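Local coordinates for protein CSP3 (Bacillus subtilis, PDB 5FIG) that probably stores Cu(I) at high capacity in the bacterial cytosol, protecting the cell against copper toxicity, at residues E10-C15 with F97-Q102; K17-C22 with Q90-A95; H21-C26 with G37-D42; R43-I48 with A71-A76. One frame throughout, in Å; residues are numbered along the deposited sequence. Where two conformers were deposited one is given.

All four contacts are buried and join antiparallel helices of one four-helix bundle. Contacts 1 and 2 hold the same pair, helices 6-27 and 89-107, in two successive zones whose centres lie about 10 Å apart. Contact 3 joins helix 6-27 to helix 36-57, and contact 4 joins helix 36-57 to helix 63-81. Contact 4 lies nearest the middle of the chain, about 5 Å from its centre; contact 3 lies farthest, about 12 Å. Contacts 1 and 2 pack cysteine on cysteine, with alanine beside them. Contact 3 sets a carboxylate, a phenyl ring and an isoleucine beside its cysteines; contact 4 pairs a thiol contact with two isoleucines. Thiols from contacts 1, 2 and 4 meet in the bundle interior.

Contact 1. Residues E10-C15 with F97-Q102; sequences EACIDC and FTCAEQ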
loop_
_atom_site.group_PDB
_atom_site.type_symbol
_atom_site.label_atom_id
_atom_site.label_comp_id
_atom_site.label_asym_id
_atom_site.label_seq_id
_atom_site.Cartn_x
_atom_site.Cartn_y
_atom_site.Cartn_z
ATOM N N GLU B 10 6.518 -15.289 -5.870
ATOM C CA GLU B 10 7.886 -15.322 -5.385
ATOM C C GLU B 10 8.792 -14.328 -6.036
ATOM O O GLU B 10 9.634 -13.757 -5.379
ATOM C CB GLU B 10 8.470 -16.706 -5.596
ATOM C CG GLU B 10 9.757 -17.038 -4.863
ATOM C CD GLU B 10 9.626 -17.000 -3.360
ATOM O OE1 GLU B 10 8.495 -16.792 -2.843
ATOM O OE2 GLU B 10 10.630 -17.255 -2.667
ATOM N N ALA B 11 8.690 -14.221 -7.349
ATOM C CA ALA B 11 9.486 -13.210 -8.068
ATOM C C ALA B 11 9.169 -11.786 -7.662
ATOM O O ALA B 11 10.077 -10.961 -7.526
ATOM C CB ALA B 11 9.333 -13.370 -9.546
ATOM N N CYS B 12 7.890 -11.495 -7.427
ATOM C CA CYS B 12 7.488 -10.174 -6.938
ATOM C C CYS B 12 8.035 -9.914 -5.526
ATOM O O CYS B 12 8.542 -8.804 -5.222
ATOM C CB CYS B 12 5.960 -10.023 -6.905
ATOM S SG CYS B 12 5.214 -9.893 -8.533
ATOM N N ILE B 13 7.954 -10.913 -4.677
ATOM C CA ILE B 13 8.480 -10.776 -3.282
ATOM C C ILE B 13 10.005 -10.504 -3.349
ATOM O O ILE B 13 10.548 -9.686 -2.641
ATOM C CB ILE B 13 8.130 -12.019 -2.449
ATOM C CG1 ILE B 13 6.615 -12.045 -2.182
ATOM C CG2 ILE B 13 8.939 -12.060 -1.162
ATOM C CD1 ILE B 13 6.103 -13.358 -1.690
ATOM N N ASP B 14 10.721 -11.280 -4.204
ATOM C CA ASP B 14 12.152 -11.078 -4.364
ATOM C C ASP B 14 12.508 -9.709 -4.911
ATOM O O ASP B 14 13.549 -9.130 -4.588
ATOM C CB ASP B 14 12.759 -12.204 -5.266
ATOM C CG ASP B 14 12.759 -13.575 -4.612
ATOM O OD1 ASP B 14 12.550 -13.696 -3.413
ATOM O OD2 ASP B 14 12.954 -14.604 -5.280
ATOM N N CYS B 15 11.680 -9.216 -5.829
ATOM C CA CYS B 15 11.916 -7.931 -6.432
ATOM C C CYS B 15 11.712 -6.814 -5.373
ATOM O O CYS B 15 12.462 -5.859 -5.320
ATOM C CB CYS B 15 11.034 -7.768 -7.642
ATOM S SG CYS B 15 11.355 -6.260 -8.556
ATOM N N PHE B 97 14.078 -7.645 -13.754
ATOM C CA PHE B 97 13.837 -8.264 -15.039
ATOM C C PHE B 97 13.187 -9.635 -14.894
ATOM O O PHE B 97 12.338 -10.007 -15.687
ATOM C CB PHE B 97 15.104 -8.288 -15.870
ATOM C CG PHE B 97 15.588 -6.912 -16.282
ATOM C CD1 PHE B 97 14.761 -6.027 -16.955
ATOM C CD2 PHE B 97 16.934 -6.556 -16.090
ATOM C CE1 PHE B 97 15.236 -4.783 -17.372
ATOM C CE2 PHE B 97 17.409 -5.306 -16.492
ATOM C CZ PHE B 97 16.562 -4.423 -17.117
ATOM N N THR B 98 13.586 -10.379 -13.868
ATOM C CA THR B 98 12.951 -11.643 -13.598
ATOM C C THR B 98 11.485 -11.475 -13.291
ATOM O O THR B 98 10.651 -12.253 -13.718
ATOM C CB THR B 98 13.699 -12.355 -12.439
ATOM O OG1 THR B 98 14.997 -12.687 -12.921
ATOM C CG2 THR B 98 12.947 -13.603 -11.990
ATOM N N CYS B 99 11.197 -10.496 -12.439
ATOM C CA CYS B 99 9.840 -10.227 -12.061
ATOM C C CYS B 99 9.014 -9.792 -13.290
ATOM O O CYS B 99 7.912 -10.279 -13.453
ATOM C CB CYS B 99 9.809 -9.187 -10.967
ATOM S SG CYS B 99 8.157 -8.934 -10.331
ATOM N N ALA B 100 9.570 -8.943 -14.141
ATOM C CA ALA B 100 8.850 -8.532 -15.332
ATOM C C ALA B 100 8.473 -9.680 -16.235
ATOM O O ALA B 100 7.339 -9.783 -16.648
ATOM C CB ALA B 100 9.655 -7.518 -16.114
ATOM N N GLU B 101 9.405 -10.618 -16.442
ATOM C CA GLU B 101 9.090 -11.769 -17.210
ATOM C C GLU B 101 8.027 -12.678 -16.613
ATOM O O GLU B 101 7.131 -13.124 -17.289
ATOM C CB GLU B 101 10.382 -12.531 -17.480
ATOM C CG GLU B 101 10.179 -13.769 -18.326
ATOM C CD GLU B 101 10.206 -13.494 -19.842
ATOM O OE1 GLU B 101 10.268 -12.373 -20.366
ATOM O OE2 GLU B 101 10.083 -14.438 -20.571
ATOM N N GLN B 102 8.068 -12.883 -15.289
ATOM C CA GLN B 102 7.047 -13.688 -14.668
ATOM C C GLN B 102 5.679 -12.998 -14.745
ATOM O O GLN B 102 4.639 -13.646 -14.895
ATOM C CB GLN B 102 7.409 -13.950 -13.192
ATOM C CG GLN B 102 8.537 -14.973 -13.014
ATOM C CD GLN B 102 8.080 -16.426 -13.133
ATOM O OE1 GLN B 102 6.907 -16.754 -13.092
ATOM N NE2 GLN B 102 8.990 -17.274 -13.447
#
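Ala11, Cys12 and Cys15 pack against Cys99 in a buried helix-helix contact of the four-helix bundle, joining the first and last helices. The short segments run antiparallel at 153°, and their axes come within 8.6 Å. Small residues permit this: the CA atoms of Ala11 and Cys99 are 5.0 Å apart.

Cys99 is the hub. With SG anti to the backbone N (chi1 -174°), its thiol points at Cys12: Cys12 SG is 3.6 Å from Cys99 SG. That is far beyond a disulfide bond, so the two sulfurs touch without being joined. On the Cys15 side the contact is carbon to carbon, Cys15 CB to Cys99 CB at 3.8 Å. Cys99 CB also rests 3.9 Å from Ala11 O.

At the margin, Ala11 CB meets Gln102 CG at 3.9 Å, and the Gln102 chain then bends at chi2 (-80°). No hydrogen bond crosses between the segments, which are held by van der Waals contact among sulfur and carbon atoms.

Inside the bundle, Cys15 also touches Cys45 and Cys49 of helix 36-57. Cys15 and Cys99 both reach Cys74 of helix 63-81, so this interface faces both other helices.

Contact 2. Residues K17-C22 with Q90-A95; sequences KACNHC and QACAKA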
loop_
_atom_site.group_PDB
_atom_site.type_symbol
_atom_site.label_atom_id
_atom_site.label_comp_id
_atom_site.label_asym_id
_atom_site.label_seq_id
_atom_site.Cartn_x
_atom_site.Cartn_y
_atom_site.Cartn_z
ATOM N N LYS B 17 12.085 -7.087 -2.180
ATOM C CA LYS B 17 13.234 -7.123 -1.323
ATOM C C LYS B 17 14.386 -6.349 -1.957
ATOM O O LYS B 17 15.059 -5.576 -1.327
ATOM C CB LYS B 17 13.634 -8.581 -1.062
ATOM C CG LYS B 17 14.850 -8.750 -0.199
ATOM C CD LYS B 17 15.147 -10.226 0.043
ATOM C CE LYS B 17 16.382 -10.339 0.912
ATOM N NZ LYS B 17 16.876 -11.735 1.096
ATOM N N ALA B 18 14.693 -6.684 -3.200
ATOM C CA ALA B 18 15.854 -6.070 -3.861
ATOM C C ALA B 18 15.721 -4.568 -4.047
ATOM O O ALA B 18 16.662 -3.817 -3.833
ATOM C CB ALA B 18 16.105 -6.757 -5.221
ATOM N N CYS B 19 14.530 -4.139 -4.439
ATOM C CA CYS B 19 14.213 -2.710 -4.623
ATOM C C CYS B 19 14.264 -1.967 -3.334
ATOM O O CYS B 19 14.865 -0.871 -3.259
ATOM C CB CYS B 19 12.791 -2.521 -5.261
ATOM S SG CYS B 19 12.778 -2.938 -7.032
ATOM N N ASN B 20 13.687 -2.548 -2.274
ATOM C CA ASN B 20 13.769 -1.881 -0.950
ATOM C C ASN B 20 15.209 -1.788 -0.409
ATOM O O ASN B 20 15.608 -0.803 0.178
ATOM C CB ASN B 20 12.855 -2.577 0.066
ATOM C CG ASN B 20 11.397 -2.268 -0.145
ATOM O OD1 ASN B 20 11.086 -1.193 -0.590
ATOM N ND2 ASN B 20 10.494 -3.212 0.170
ATOM N N HIS B 21 15.982 -2.867 -0.589
ATOM C CA HIS B 21 17.381 -2.829 -0.248
ATOM C C HIS B 21 18.174 -1.786 -1.028
ATOM O O HIS B 21 19.014 -1.085 -0.455
ATOM C CB HIS B 21 18.013 -4.242 -0.414
ATOM C CG HIS B 21 17.607 -5.171 0.694
ATOM N ND1 HIS B 21 17.846 -6.528 0.623
ATOM C CD2 HIS B 21 16.926 -4.980 1.864
ATOM C CE1 HIS B 21 17.390 -7.129 1.708
ATOM N NE2 HIS B 21 16.833 -6.215 2.484
ATOM N N CYS B 22 17.943 -1.723 -2.320
ATOM C CA CYS B 22 18.592 -0.761 -3.183
ATOM C C CYS B 22 18.226 0.678 -2.770
ATOM O O CYS B 22 19.078 1.564 -2.694
ATOM C CB CYS B 22 18.197 -1.043 -4.652
ATOM S SG CYS B 22 19.038 -0.084 -5.920
ATOM N N GLN B 90 22.890 -3.593 -9.502
ATOM C CA GLN B 90 22.890 -4.704 -10.463
ATOM C C GLN B 90 21.991 -5.899 -10.020
ATOM O O GLN B 90 21.263 -6.459 -10.815
ATOM C CB GLN B 90 24.313 -5.177 -10.753
ATOM C CG GLN B 90 25.156 -4.144 -11.485
ATOM C CD GLN B 90 24.591 -3.785 -12.859
ATOM O OE1 GLN B 90 24.449 -4.653 -13.716
ATOM N NE2 GLN B 90 24.278 -2.504 -13.081
ATOM N N ALA B 91 22.001 -6.231 -8.732
ATOM C CA ALA B 91 21.105 -7.227 -8.170
ATOM C C ALA B 91 19.655 -6.813 -8.315
ATOM O O ALA B 91 18.775 -7.648 -8.559
ATOM C CB ALA B 91 21.417 -7.460 -6.663
ATOM N N CYS B 92 19.382 -5.538 -8.053
ATOM C CA CYS B 92 18.047 -5.031 -8.196
ATOM C C CYS B 92 17.573 -5.143 -9.636
ATOM O O CYS B 92 16.511 -5.649 -9.878
ATOM C CB CYS B 92 17.980 -3.583 -7.727
ATOM S SG CYS B 92 16.332 -2.920 -7.806
ATOM N N ALA B 93 18.439 -4.767 -10.584
ATOM C CA ALA B 93 18.099 -4.904 -12.003
ATOM C C ALA B 93 17.762 -6.333 -12.410
ATOM O O ALA B 93 16.750 -6.597 -13.069
ATOM C CB ALA B 93 19.215 -4.360 -12.872
ATOM N N LYS B 94 18.578 -7.272 -11.985
ATOM C CA LYS B 94 18.282 -8.650 -12.247
ATOM C C LYS B 94 16.933 -9.128 -11.707
ATOM O O LYS B 94 16.203 -9.800 -12.375
ATOM C CB LYS B 94 19.364 -9.510 -11.638
ATOM C CG LYS B 94 19.308 -10.980 -11.957
ATOM C CD LYS B 94 20.575 -11.678 -11.427
ATOM C CE LYS B 94 20.705 -13.043 -12.011
ATOM N NZ LYS B 94 21.010 -14.039 -10.947
ATOM N N ALA B 95 16.669 -8.816 -10.449
ATOM C CA ALA B 95 15.391 -9.205 -9.830
ATOM C C ALA B 95 14.235 -8.534 -10.538
ATOM O O ALA B 95 13.186 -9.132 -10.681
ATOM C CB ALA B 95 15.378 -8.882 -8.342
#
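Cys19, Cys22 and Cys92 belong to the thiol-lined interior of the four-helix bundle, and here they pack helix 6-27 against helix 89-107. Cys19 and Cys22 are spaced as a CXXC pair on one helix. The segments are antiparallel at 154°, with axes 8.6 Å apart.

Cys92 sits between the two cysteines of the other helix. Its SG is anti to the backbone N (chi1 -177°) and meets Cys19 SG at 3.6 Å. Cys19 SG swings the other way, anti to its own carbonyl carbon (chi1 -74°). The Cys19 backbone also takes part, with Cys92 SG 3.8 Å from Cys19 CA. Cys22 touches through its CB, 4.0 Å from Cys92 CB.

Beside the thiols lies a patch of methyl groups. Ala18 CB touches Ala95 CB at 3.8 Å and lies 3.9 Å from Cys92 CA. These small side chains let the backbones come close, with Ala18 CA 5.0 Å from Cys92 CA.

Asp42 of helix 36-57 and Cys81 of helix 63-81 both touch Cys22 and Cys92 from the interior. No hydrogen bond and no disulfide joins the two segments. The protein is copper-free here. Several soft sulfur donors are nevertheless gathered in a small buried volume, which is consistent with Cu(I) binding by thiolates.

Contact 3. Residues H21-C26 with G37-D42; sequences HCFTKC and GCIRLD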
loop_
_atom_site.group_PDB
_atom_site.type_symbol
_atom_site.label_atom_id
_atom_site.label_comp_id
_atom_site.label_asym_id
_atom_site.label_seq_id
_atom_site.Cartn_x
_atom_site.Cartn_y
_atom_site.Cartn_z
ATOM N N HIS B 21 15.982 -2.867 -0.589
ATOM C CA HIS B 21 17.381 -2.829 -0.248
ATOM C C HIS B 21 18.174 -1.786 -1.028
ATOM O O HIS B 21 19.014 -1.085 -0.455
ATOM C CB HIS B 21 18.013 -4.242 -0.414
ATOM C CG HIS B 21 17.607 -5.171 0.694
ATOM N ND1 HIS B 21 17.846 -6.528 0.623
ATOM C CD2 HIS B 21 16.926 -4.980 1.864
ATOM C CE1 HIS B 21 17.390 -7.129 1.708
ATOM N NE2 HIS B 21 16.833 -6.215 2.484
ATOM N N CYS B 22 17.943 -1.723 -2.320
ATOM C CA CYS B 22 18.592 -0.761 -3.183
ATOM C C CYS B 22 18.226 0.678 -2.770
ATOM O O CYS B 22 19.078 1.564 -2.694
ATOM C CB CYS B 22 18.197 -1.043 -4.652
ATOM S SG CYS B 22 19.038 -0.084 -5.920
ATOM N N PHE B 23 16.941 0.891 -2.478
ATOM C CA PHE B 23 16.474 2.200 -1.999
ATOM C C PHE B 23 17.265 2.695 -0.827
ATOM O O PHE B 23 17.824 3.818 -0.841
ATOM C CB PHE B 23 14.996 2.066 -1.644
ATOM C CG PHE B 23 14.383 3.300 -1.012
ATOM C CD1 PHE B 23 13.807 4.288 -1.807
ATOM C CD2 PHE B 23 14.330 3.441 0.372
ATOM C CE1 PHE B 23 13.200 5.389 -1.238
ATOM C CE2 PHE B 23 13.733 4.552 0.952
ATOM C CZ PHE B 23 13.178 5.541 0.135
ATOM N N THR B 24 17.351 1.875 0.205
ATOM C CA THR B 24 18.103 2.243 1.404
ATOM C C THR B 24 19.618 2.428 1.167
ATOM O O THR B 24 20.231 3.391 1.675
ATOM C CB THR B 24 17.894 1.194 2.526
ATOM O OG1 THR B 24 16.494 1.019 2.669
ATOM C CG2 THR B 24 18.405 1.648 3.837
ATOM N N LYS B 25 20.221 1.521 0.394
ATOM C CA LYS B 25 21.650 1.621 0.123
ATOM C C LYS B 25 21.961 2.873 -0.708
ATOM O O LYS B 25 22.944 3.563 -0.458
ATOM C CB LYS B 25 22.192 0.359 -0.578
ATOM C CG LYS B 25 22.139 -0.863 0.324
ATOM C CD LYS B 25 23.253 -0.887 1.353
ATOM C CE LYS B 25 24.350 -1.898 0.979
ATOM N NZ LYS B 25 25.359 -2.033 2.064
ATOM N N CYS B 26 21.125 3.158 -1.703
ATOM C CA CYS B 26 21.328 4.355 -2.526
ATOM C C CYS B 26 21.237 5.615 -1.707
ATOM O O CYS B 26 21.990 6.562 -1.949
ATOM C CB CYS B 26 20.325 4.435 -3.683
ATOM S SG CYS B 26 20.663 3.308 -5.038
ATOM N N GLY B 37 17.005 8.835 -9.781
ATOM C CA GLY B 37 16.086 8.070 -10.624
ATOM C C GLY B 37 15.908 6.638 -10.119
ATOM O O GLY B 37 14.782 6.099 -10.145
ATOM N N CYS B 38 16.996 5.996 -9.697
ATOM C CA CYS B 38 16.897 4.650 -9.091
ATOM C C CYS B 38 16.097 4.636 -7.819
ATOM O O CYS B 38 15.289 3.773 -7.595
ATOM C CB CYS B 38 18.237 4.115 -8.610
ATOM S SG CYS B 38 19.445 3.839 -9.854
ATOM N N ILE B 39 16.290 5.665 -6.996
ATOM C CA ILE B 39 15.584 5.775 -5.711
ATOM C C ILE B 39 14.092 5.901 -5.957
ATOM O O ILE B 39 13.287 5.171 -5.363
ATOM C CB ILE B 39 16.138 6.914 -4.843
ATOM C CG1 ILE B 39 17.559 6.537 -4.354
ATOM C CG2 ILE B 39 15.240 7.227 -3.651
ATOM C CD1 ILE B 39 18.397 7.719 -3.967
ATOM N N ARG B 40 13.717 6.785 -6.883
ATOM C CA ARG B 40 12.300 6.955 -7.225
ATOM C C ARG B 40 11.652 5.702 -7.761
ATOM O O ARG B 40 10.571 5.296 -7.343
ATOM C CB ARG B 40 12.124 8.053 -8.267
ATOM C CG ARG B 40 12.307 9.417 -7.672
ATOM C CD ARG B 40 12.252 10.448 -8.799
ATOM N NE ARG B 40 10.882 10.627 -9.234
ATOM C CZ ARG B 40 10.496 11.470 -10.186
ATOM N NH1 ARG B 40 11.391 12.164 -10.883
ATOM N NH2 ARG B 40 9.205 11.563 -10.490
ATOM N N LEU B 41 12.301 5.098 -8.752
ATOM C CA LEU B 41 11.779 3.835 -9.305
ATOM C C LEU B 41 11.778 2.672 -8.330
ATOM O O LEU B 41 10.882 1.813 -8.369
ATOM C CB LEU B 41 12.514 3.450 -10.602
ATOM C CG LEU B 41 12.094 4.312 -11.808
ATOM C CD1 LEU B 41 13.055 4.183 -12.950
ATOM C CD2 LEU B 41 10.704 3.898 -12.294
ATOM N N ASP B 42 12.776 2.609 -7.461
ATOM C CA ASP B 42 12.814 1.542 -6.422
ATOM C C ASP B 42 11.565 1.618 -5.549
ATOM O O ASP B 42 10.984 0.580 -5.183
ATOM C CB ASP B 42 14.010 1.691 -5.485
ATOM C CG ASP B 42 15.311 1.211 -6.090
ATOM O OD1 ASP B 42 15.292 0.354 -7.002
ATOM O OD2 ASP B 42 16.372 1.707 -5.612
#
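Asp42 meets Cys22 and Phe23 near one end of the four-helix bundle, where helix 6-27 packs against helix 36-57. These helices follow each other in the chain and form an antiparallel hairpin, with the short segments at 147°.

The Asp42 side chain can be followed outward. CB rests 4.0 Å from Phe23 CB. CG is anti to its own carbonyl carbon (chi1 -78°) and lies 3.9 Å from Cys22 CB. OD1 is 3.9 Å from Cys22 SG. OD2 comes closest, 3.2 Å from Cys22 SG. OD2 also approaches Phe23 N, but the angle there is poor for a hydrogen bond.

This carboxylate is buried. Cys19, Cys77, Cys81 and Cys92 also touch Asp42, so it sits among cysteine sulfurs. Burial, and Cys38 O only 3.1 Å from Asp42 OD2, may favour a raised pKa. Cys38, in the same segment, forms a disulfide with Cys81, though it is modelled in two conformers.

The other half of the contact is apolar. Ile39 divides its branches: CG1 presses on Cys26 CB at 3.5 Å, and CG2 meets Phe23 CE1 at 3.7 Å. The Ile39 and Phe23 side chains cross at about a right angle. Phe23 also takes part in the assembly: Arg43 of a neighbouring subunit makes a cation-pi contact with its ring. Ile39 contributes its backbone too: Ile39 O lies in the plane of the Phe23 ring, at its edge, 3.7 Å from Phe23 CD1.

Contact 4. Residues R43-I48 with A71-A76; sequences RECADI and ADICEA
Glu44 carries the flat group among the residues touching here, yet it meets Ile73 through aliphatic carbon, with Glu44 CB 4.4 Å from Ile73 CG2. Neither face nor edge of its carboxylate packs on segment 71-76. Instead Glu44 OE1 is hydrogen-bonded to Ser60 of a neighbouring subunit. The interface rests on Ile73, Ile48, Cys45 and Cys74.

Ile73 is its centre and has the largest buried area of the contact. Its CG2 lies anti to the backbone N and pushes onto the opposite backbone, 3.7 Å from Cys45 CA. The same methyl meets Cys45 CB at 3.9 Å. Ile48 CG2 also meets this methyl, 3.9 Å from Ile73 CG2. The Ile48 and Ile73 side chains cross obliquely, and Ile73 CD1 comes to 4.1 Å from Ile48 CB.

On the interior side two thiols meet. Cys45 SG, anti to its backbone N (chi1 -174°), is 3.5 Å from Cys74 SG. This is a nonbonded contact, as the distance excludes a disulfide. The larger side chains go with a wider spacing: Cys45 CA and Cys74 CA are 5.8 Å apart, and the axes 9.1 Å.

The segments are antiparallel at 148°, and the contact is part of the cysteine-rich core of the bundle. Phe62 of a neighbouring subunit packs on Ile73 from outside. Inward, Cys45 touches Cys19 of helix 6-27 and Cys77 farther along helix 63-81. Helices 6-27 and 89-107 together cover the inner side of the contact.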
loop_
_atom_site.group_PDB
_atom_site.type_symbol
_atom_site.label_atom_id
_atom_site.label_comp_id
_atom_site.label_asym_id
_atom_site.label_seq_id
_atom_site.Cartn_x
_atom_site.Cartn_y
_atom_site.Cartn_z
ATOM N N ARG B 43 11.183 2.829 -5.178
ATOM C CA ARG B 43 9.970 3.019 -4.384
ATOM C C ARG B 43 8.721 2.568 -5.150
ATOM O O ARG B 43 7.909 1.781 -4.642
ATOM C CB ARG B 43 9.827 4.468 -3.932
ATOM C CG ARG B 43 8.531 4.754 -3.211
ATOM C CD ARG B 43 8.331 6.209 -2.938
ATOM N NE ARG B 43 7.132 6.462 -2.157
ATOM C CZ ARG B 43 6.646 7.660 -1.877
ATOM N NH1 ARG B 43 7.272 8.767 -2.260
ATOM N NH2 ARG B 43 5.542 7.739 -1.164
ATOM N N GLU B 44 8.612 3.010 -6.407
ATOM C CA GLU B 44 7.452 2.677 -7.213
ATOM C C GLU B 44 7.343 1.178 -7.473
ATOM O O GLU B 44 6.242 0.574 -7.443
ATOM C CB GLU B 44 7.535 3.484 -8.566
ATOM C CG GLU B 44 7.263 4.940 -8.325
ATOM C CD GLU B 44 6.953 5.630 -9.638
ATOM O OE1 GLU B 44 6.394 4.981 -10.536
ATOM O OE2 GLU B 44 7.335 6.811 -9.791
ATOM N N CYS B 45 8.506 0.558 -7.737
ATOM C CA CYS B 45 8.533 -0.858 -8.124
ATOM C C CYS B 45 8.238 -1.758 -6.916
ATOM O O CYS B 45 7.375 -2.635 -6.996
ATOM C CB CYS B 45 9.881 -1.173 -8.710
ATOM S SG CYS B 45 9.965 -2.847 -9.363
ATOM N N ALA B 46 8.826 -1.429 -5.783
ATOM C CA ALA B 46 8.499 -2.175 -4.531
ATOM C C ALA B 46 7.011 -2.095 -4.197
ATOM O O ALA B 46 6.355 -3.096 -3.825
ATOM C CB ALA B 46 9.280 -1.644 -3.372
ATOM N N ASP B 47 6.438 -0.908 -4.370
ATOM C CA ASP B 47 5.013 -0.722 -4.089
ATOM C C ASP B 47 4.104 -1.519 -5.022
ATOM O O ASP B 47 3.109 -2.142 -4.594
ATOM C CB ASP B 47 4.630 0.780 -4.090
ATOM C CG ASP B 47 5.274 1.586 -2.943
ATOM O OD1 ASP B 47 5.910 1.038 -1.996
ATOM O OD2 ASP B 47 5.067 2.821 -2.936
ATOM N N ILE B 48 4.379 -1.481 -6.325
ATOM C CA ILE B 48 3.535 -2.207 -7.265
ATOM C C ILE B 48 3.701 -3.709 -7.116
ATOM O O ILE B 48 2.762 -4.456 -7.386
ATOM C CB ILE B 48 3.736 -1.754 -8.750
ATOM C CG1 ILE B 48 2.668 -2.280 -9.710
ATOM C CG2 ILE B 48 5.060 -2.197 -9.337
ATOM C CD1 ILE B 48 1.295 -1.682 -9.499
ATOM N N ALA B 71 4.876 -5.427 -14.552
ATOM C CA ALA B 71 5.969 -5.769 -15.487
ATOM C C ALA B 71 6.578 -4.513 -16.086
ATOM O O ALA B 71 7.789 -4.398 -16.196
ATOM C CB ALA B 71 5.490 -6.706 -16.581
ATOM N N ASP B 72 5.715 -3.572 -16.460
ATOM C CA ASP B 72 6.182 -2.304 -17.040
ATOM C C ASP B 72 7.058 -1.516 -16.084
ATOM O O ASP B 72 8.109 -1.006 -16.474
ATOM C CB ASP B 72 5.014 -1.451 -17.500
ATOM C CG ASP B 72 4.286 -2.026 -18.710
ATOM O OD1 ASP B 72 4.823 -2.854 -19.463
ATOM O OD2 ASP B 72 3.141 -1.606 -18.962
ATOM N N ILE B 73 6.615 -1.409 -14.821
ATOM C CA ILE B 73 7.356 -0.667 -13.810
ATOM C C ILE B 73 8.669 -1.406 -13.472
ATOM O O ILE B 73 9.741 -0.771 -13.404
ATOM C CB ILE B 73 6.532 -0.439 -12.551
ATOM C CG1 ILE B 73 5.351 0.445 -12.987
ATOM C CG2 ILE B 73 7.374 0.172 -11.448
ATOM C CD1 ILE B 73 4.368 0.728 -11.912
ATOM N N CYS B 74 8.587 -2.715 -13.335
ATOM C CA CYS B 74 9.796 -3.524 -13.102
ATOM C C CYS B 74 10.798 -3.359 -14.244
ATOM O O CYS B 74 11.996 -3.199 -13.968
ATOM C CB CYS B 74 9.478 -5.034 -12.972
ATOM S SG CYS B 74 8.744 -5.474 -11.406
ATOM N N GLU B 75 10.335 -3.413 -15.504
ATOM C CA GLU B 75 11.219 -3.241 -16.690
ATOM C C GLU B 75 11.935 -1.867 -16.582
ATOM O O GLU B 75 13.154 -1.745 -16.698
ATOM C CB GLU B 75 10.419 -3.454 -18.069
ATOM C CG GLU B 75 10.261 -4.914 -18.388
ATOM C CD GLU B 75 9.433 -5.177 -19.628
ATOM O OE1 GLU B 75 9.111 -4.222 -20.348
ATOM O OE2 GLU B 75 9.082 -6.357 -19.872
ATOM N N ALA B 76 11.188 -0.811 -16.273
ATOM C CA ALA B 76 11.798 0.533 -16.117
ATOM C C ALA B 76 12.770 0.652 -14.945
ATOM O O ALA B 76 13.832 1.317 -15.050
ATOM C CB ALA B 76 10.723 1.606 -15.970
#